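Long-range contact in CELL WALL surface anchor family protein (Streptococcus pneumoniae, PDB 2X9X), which forms the repeating backbone subunit of the pneumococcal pilus, a surface fibre probably attached to the cell wall and used in adhesion: residues A[283-288]-A[388-393]. The protein carries 1 engineered substitution. Residues are numbered along the deposited sequence; the frame is centred on the assembly and turned at random.
Sequences FVIANA and GTYYLE
Val284 and Glu393 grip each other through both backbone polar groups, Val284 N to Glu393 O and Glu393 N to Val284 O, each 2.9 Å long. Two residues further, Ala286 and Tyr391 repeat this reciprocal pairing: the bond from Ala286 N to Tyr391 O (2.8 Å) is almost straight and lies in the carbonyl plane, whereas the return bond from Tyr391 N to Ala286 O is more bent, 150° at the hydrogen. Between them sits the non-hydrogen-bonded pair Ile285 and Leu392.

The two faces of the sheet are furnished differently. On the face of Ile285, CD2 of Leu392 fits between Ile285 CG1 (4.1 Å) and Phe283 CB (4.0 Å), while CG2 of Ile285, set anti to the backbone N by the -65° chi1, meets Tyr390 CB. Phe380, stacked on the Phe283 ring, and Phe268 and Phe410, against Leu392, extend this apolar layer. On the other face, Val284 and Glu393 run side by side, CG2 to CB. With CG anti to the backbone N (chi1 -178°), Glu393 extends its carboxylate to salt bridges with Arg407 and Lys364.

Past the last bridge the partnership changes character. The chain at Ala288 packs obliquely against the Tyr391 ring, Ala288 C lying 3.3 Å from CD2, and Arg407 also binds Ala288 O. Two waters lie at Thr389 O, with Asn287 O at most a weak second partner.

Strands 282-286 and 388-394 are the central pair of a four-stranded antiparallel sheet, flanked by 372-373 and 408-412. About a hundred residues intervene between these neighbours, and helices 304-325 and 338-354 lie in that connection. The sheet itself is consistent with the Cna-B-like, prealbumin-type beta sandwich of Gram-positive pilins.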
ATOM      1  N   PHE A 283     -26.459   9.541   1.540  1.00 14.20           N
ATOM      2  CA  PHE A 283     -25.677  10.750   1.298  1.00 15.11           C
ATOM      3  C   PHE A 283     -24.754  10.632   0.092  1.00 12.36           C
ATOM      4  O   PHE A 283     -24.302   9.540  -0.263  1.00 14.55           O
ATOM      5  CB  PHE A 283     -24.794  11.061   2.507  1.00 15.71           C
ATOM      6  CG  PHE A 283     -25.553  11.291   3.770  1.00 19.29           C
ATOM      7  CD1 PHE A 283     -25.900  12.575   4.159  1.00 23.41           C
ATOM      8  CD2 PHE A 283     -25.922  10.225   4.574  1.00 21.06           C
ATOM      9  CE1 PHE A 283     -26.605  12.792   5.329  1.00 25.66           C
ATOM     10  CE2 PHE A 283     -26.631  10.436   5.744  1.00 24.45           C
ATOM     11  CZ  PHE A 283     -26.970  11.721   6.123  1.00 27.41           C
ATOM     12  N   VAL A 284     -24.461  11.775  -0.516  1.00 13.05           N
ATOM     13  CA  VAL A 284     -23.379  11.875  -1.483  1.00 13.12           C
ATOM     14  C   VAL A 284     -22.374  12.909  -0.982  1.00 11.73           C
ATOM     15  O   VAL A 284     -22.635  13.614   0.000  1.00 12.24           O
ATOM     16  CB  VAL A 284     -23.885  12.252  -2.891  1.00 14.99           C
ATOM     17  CG1 VAL A 284     -24.800  11.150  -3.433  1.00 15.44           C
ATOM     18  CG2 VAL A 284     -24.600  13.600  -2.866  1.00 14.93           C
ATOM     19  N   ILE A 285     -21.223  12.983  -1.638  1.00 12.06           N
ATOM     20  CA  ILE A 285     -20.174  13.912  -1.233  1.00 11.50           C
ATOM     21  C   ILE A 285     -19.897  14.957  -2.312  1.00 12.47           C
ATOM     22  O   ILE A 285     -19.676  14.620  -3.479  1.00 14.06           O
ATOM     23  CB  ILE A 285     -18.875  13.160  -0.884  1.00 11.97           C
ATOM     24  CG1 ILE A 285     -19.097  12.277   0.346  1.00 13.89           C
ATOM     25  CG2 ILE A 285     -17.741  14.144  -0.636  1.00 14.93           C
ATOM     26  CD1 ILE A 285     -17.971  11.298   0.616  1.00 18.63           C
ATOM     27  N   ALA A 286     -19.923  16.229  -1.917  1.00 12.63           N
ATOM     28  CA  ALA A 286     -19.656  17.327  -2.840  1.00 11.82           C
ATOM     29  C   ALA A 286     -18.350  18.030  -2.485  1.00 13.67           C
ATOM     30  O   ALA A 286     -17.886  17.955  -1.342  1.00 14.46           O
ATOM     31  CB  ALA A 286     -20.813  18.320  -2.840  1.00 13.99           C
ATOM     32  N   ASN A 287     -17.761  18.712  -3.465  1.00 11.84           N
ATOM     33  CA  ASN A 287     -16.501  19.421  -3.255  1.00 12.48           C
ATOM     34  C   ASN A 287     -16.695  20.920  -3.011  1.00 12.72           C
ATOM     35  O   ASN A 287     -15.736  21.690  -3.043  1.00 15.58           O
ATOM     36  CB  ASN A 287     -15.522  19.167  -4.414  1.00 12.90           C
ATOM     37  CG  ASN A 287     -16.042  19.670  -5.755  1.00 14.80           C
ATOM     38  OD1 ASN A 287     -17.043  20.382  -5.825  1.00 15.11           O
ATOM     39  ND2 ASN A 287     -15.351  19.301  -6.828  1.00 16.19           N
ATOM     40  N   ALA A 288     -17.936  21.325  -2.756  1.00 15.32           N
ATOM     41  CA  ALA A 288     -18.254  22.727  -2.498  1.00 18.63           C
ATOM     42  C   ALA A 288     -19.473  22.833  -1.589  1.00 20.39           C
ATOM     43  O   ALA A 288     -20.242  21.874  -1.464  1.00 18.22           O
ATOM     44  CB  ALA A 288     -18.494  23.470  -3.806  1.00 18.59           C
ATOM     45  N   GLY A 388      -8.727  17.421   2.564  1.00 15.05           N
ATOM     46  CA  GLY A 388      -9.441  18.592   2.098  1.00 15.88           C
ATOM     47  C   GLY A 388     -10.743  18.843   2.824  1.00 15.85           C
ATOM     48  O   GLY A 388     -11.106  18.115   3.757  1.00 16.85           O
ATOM     49  N   THR A 389     -11.445  19.884   2.391  1.00 15.56           N
ATOM     50  CA  THR A 389     -12.744  20.224   2.948  1.00 13.64           C
ATOM     51  C   THR A 389     -13.834  19.779   1.989  1.00 14.92           C
ATOM     52  O   THR A 389     -13.901  20.245   0.849  1.00 17.03           O
ATOM     53  CB  THR A 389     -12.874  21.733   3.189  1.00 17.08           C
ATOM     54  OG1 THR A 389     -11.797  22.174   4.026  1.00 21.68           O
ATOM     55  CG2 THR A 389     -14.200  22.053   3.853  1.00 17.87           C
ATOM     56  N   TYR A 390     -14.679  18.862   2.450  1.00 13.85           N
ATOM     57  CA  TYR A 390     -15.745  18.326   1.618  1.00 14.77           C
ATOM     58  C   TYR A 390     -17.089  18.570   2.284  1.00 12.04           C
ATOM     59  O   TYR A 390     -17.149  19.039   3.425  1.00 13.51           O
ATOM     60  CB  TYR A 390     -15.536  16.828   1.365  1.00 14.47           C
ATOM     61  CG  TYR A 390     -14.186  16.493   0.775  1.00 16.32           C
ATOM     62  CD1 TYR A 390     -13.928  16.680  -0.580  1.00 21.85           C
ATOM     63  CD2 TYR A 390     -13.168  15.987   1.570  1.00 15.89           C
ATOM     64  CE1 TYR A 390     -12.691  16.371  -1.123  1.00 20.16           C
ATOM     65  CE2 TYR A 390     -11.931  15.675   1.034  1.00 15.46           C
ATOM     66  CZ  TYR A 390     -11.698  15.868  -0.307  1.00 19.63           C
ATOM     67  OH  TYR A 390     -10.463  15.547  -0.825  1.00 20.81           O
ATOM     68  N   TYR A 391     -18.164  18.249   1.573  1.00 12.36           N
ATOM     69  CA  TYR A 391     -19.510  18.520   2.066  1.00 14.01           C
ATOM     70  C   TYR A 391     -20.469  17.362   1.808  1.00 14.53           C
ATOM     71  O   TYR A 391     -20.643  16.935   0.669  1.00 18.56           O
ATOM     72  CB  TYR A 391     -20.054  19.794   1.418  1.00 15.46           C
ATOM     73  CG  TYR A 391     -19.221  21.018   1.716  1.00 17.69           C
ATOM     74  CD1 TYR A 391     -19.560  21.879   2.750  1.00 23.18           C
ATOM     75  CD2 TYR A 391     -18.082  21.301   0.974  1.00 19.89           C
ATOM     76  CE1 TYR A 391     -18.796  22.995   3.031  1.00 26.69           C
ATOM     77  CE2 TYR A 391     -17.310  22.416   1.247  1.00 24.71           C
ATOM     78  CZ  TYR A 391     -17.672  23.258   2.276  1.00 26.29           C
ATOM     79  OH  TYR A 391     -16.908  24.371   2.553  1.00 30.34           O
ATOM     80  N   LEU A 392     -21.087  16.851   2.869  1.00 14.60           N
ATOM     81  CA  LEU A 392     -22.119  15.833   2.713  1.00 14.70           C
ATOM     82  C   LEU A 392     -23.405  16.470   2.214  1.00 14.90           C
ATOM     83  O   LEU A 392     -23.792  17.546   2.673  1.00 17.78           O
ATOM     84  CB  LEU A 392     -22.434  15.165   4.049  1.00 22.35           C
ATOM     85  CG  LEU A 392     -21.595  14.032   4.620  1.00 21.59           C
ATOM     86  CD1 LEU A 392     -22.261  13.555   5.914  1.00 17.44           C
ATOM     87  CD2 LEU A 392     -21.443  12.885   3.631  1.00 18.86           C
ATOM     88  N   GLU A 393     -24.078  15.791   1.294  1.00 18.44           N
ATOM     89  CA  GLU A 393     -25.431  16.168   0.916  1.00 18.53           C
ATOM     90  C   GLU A 393     -26.370  14.982   1.097  1.00 17.86           C
ATOM     91  O   GLU A 393     -26.164  13.921   0.503  1.00 18.03           O
ATOM     92  CB  GLU A 393     -25.485  16.675  -0.526  1.00 20.70           C
ATOM     93  CG  GLU A 393     -26.874  17.125  -0.946  1.00 24.27           C
ATOM     94  CD  GLU A 393     -26.916  17.726  -2.336  1.00 29.20           C
ATOM     95  OE1 GLU A 393     -26.029  18.542  -2.670  1.00 31.92           O
ATOM     96  OE2 GLU A 393     -27.851  17.394  -3.092  1.00 32.69           O
TER
HETATM   97  O   HOH W   1     -13.555  22.739  -0.526  1.00 28.93           O
HETATM   98  O   HOH W   2     -13.183  19.935  -1.866  1.00 36.58           O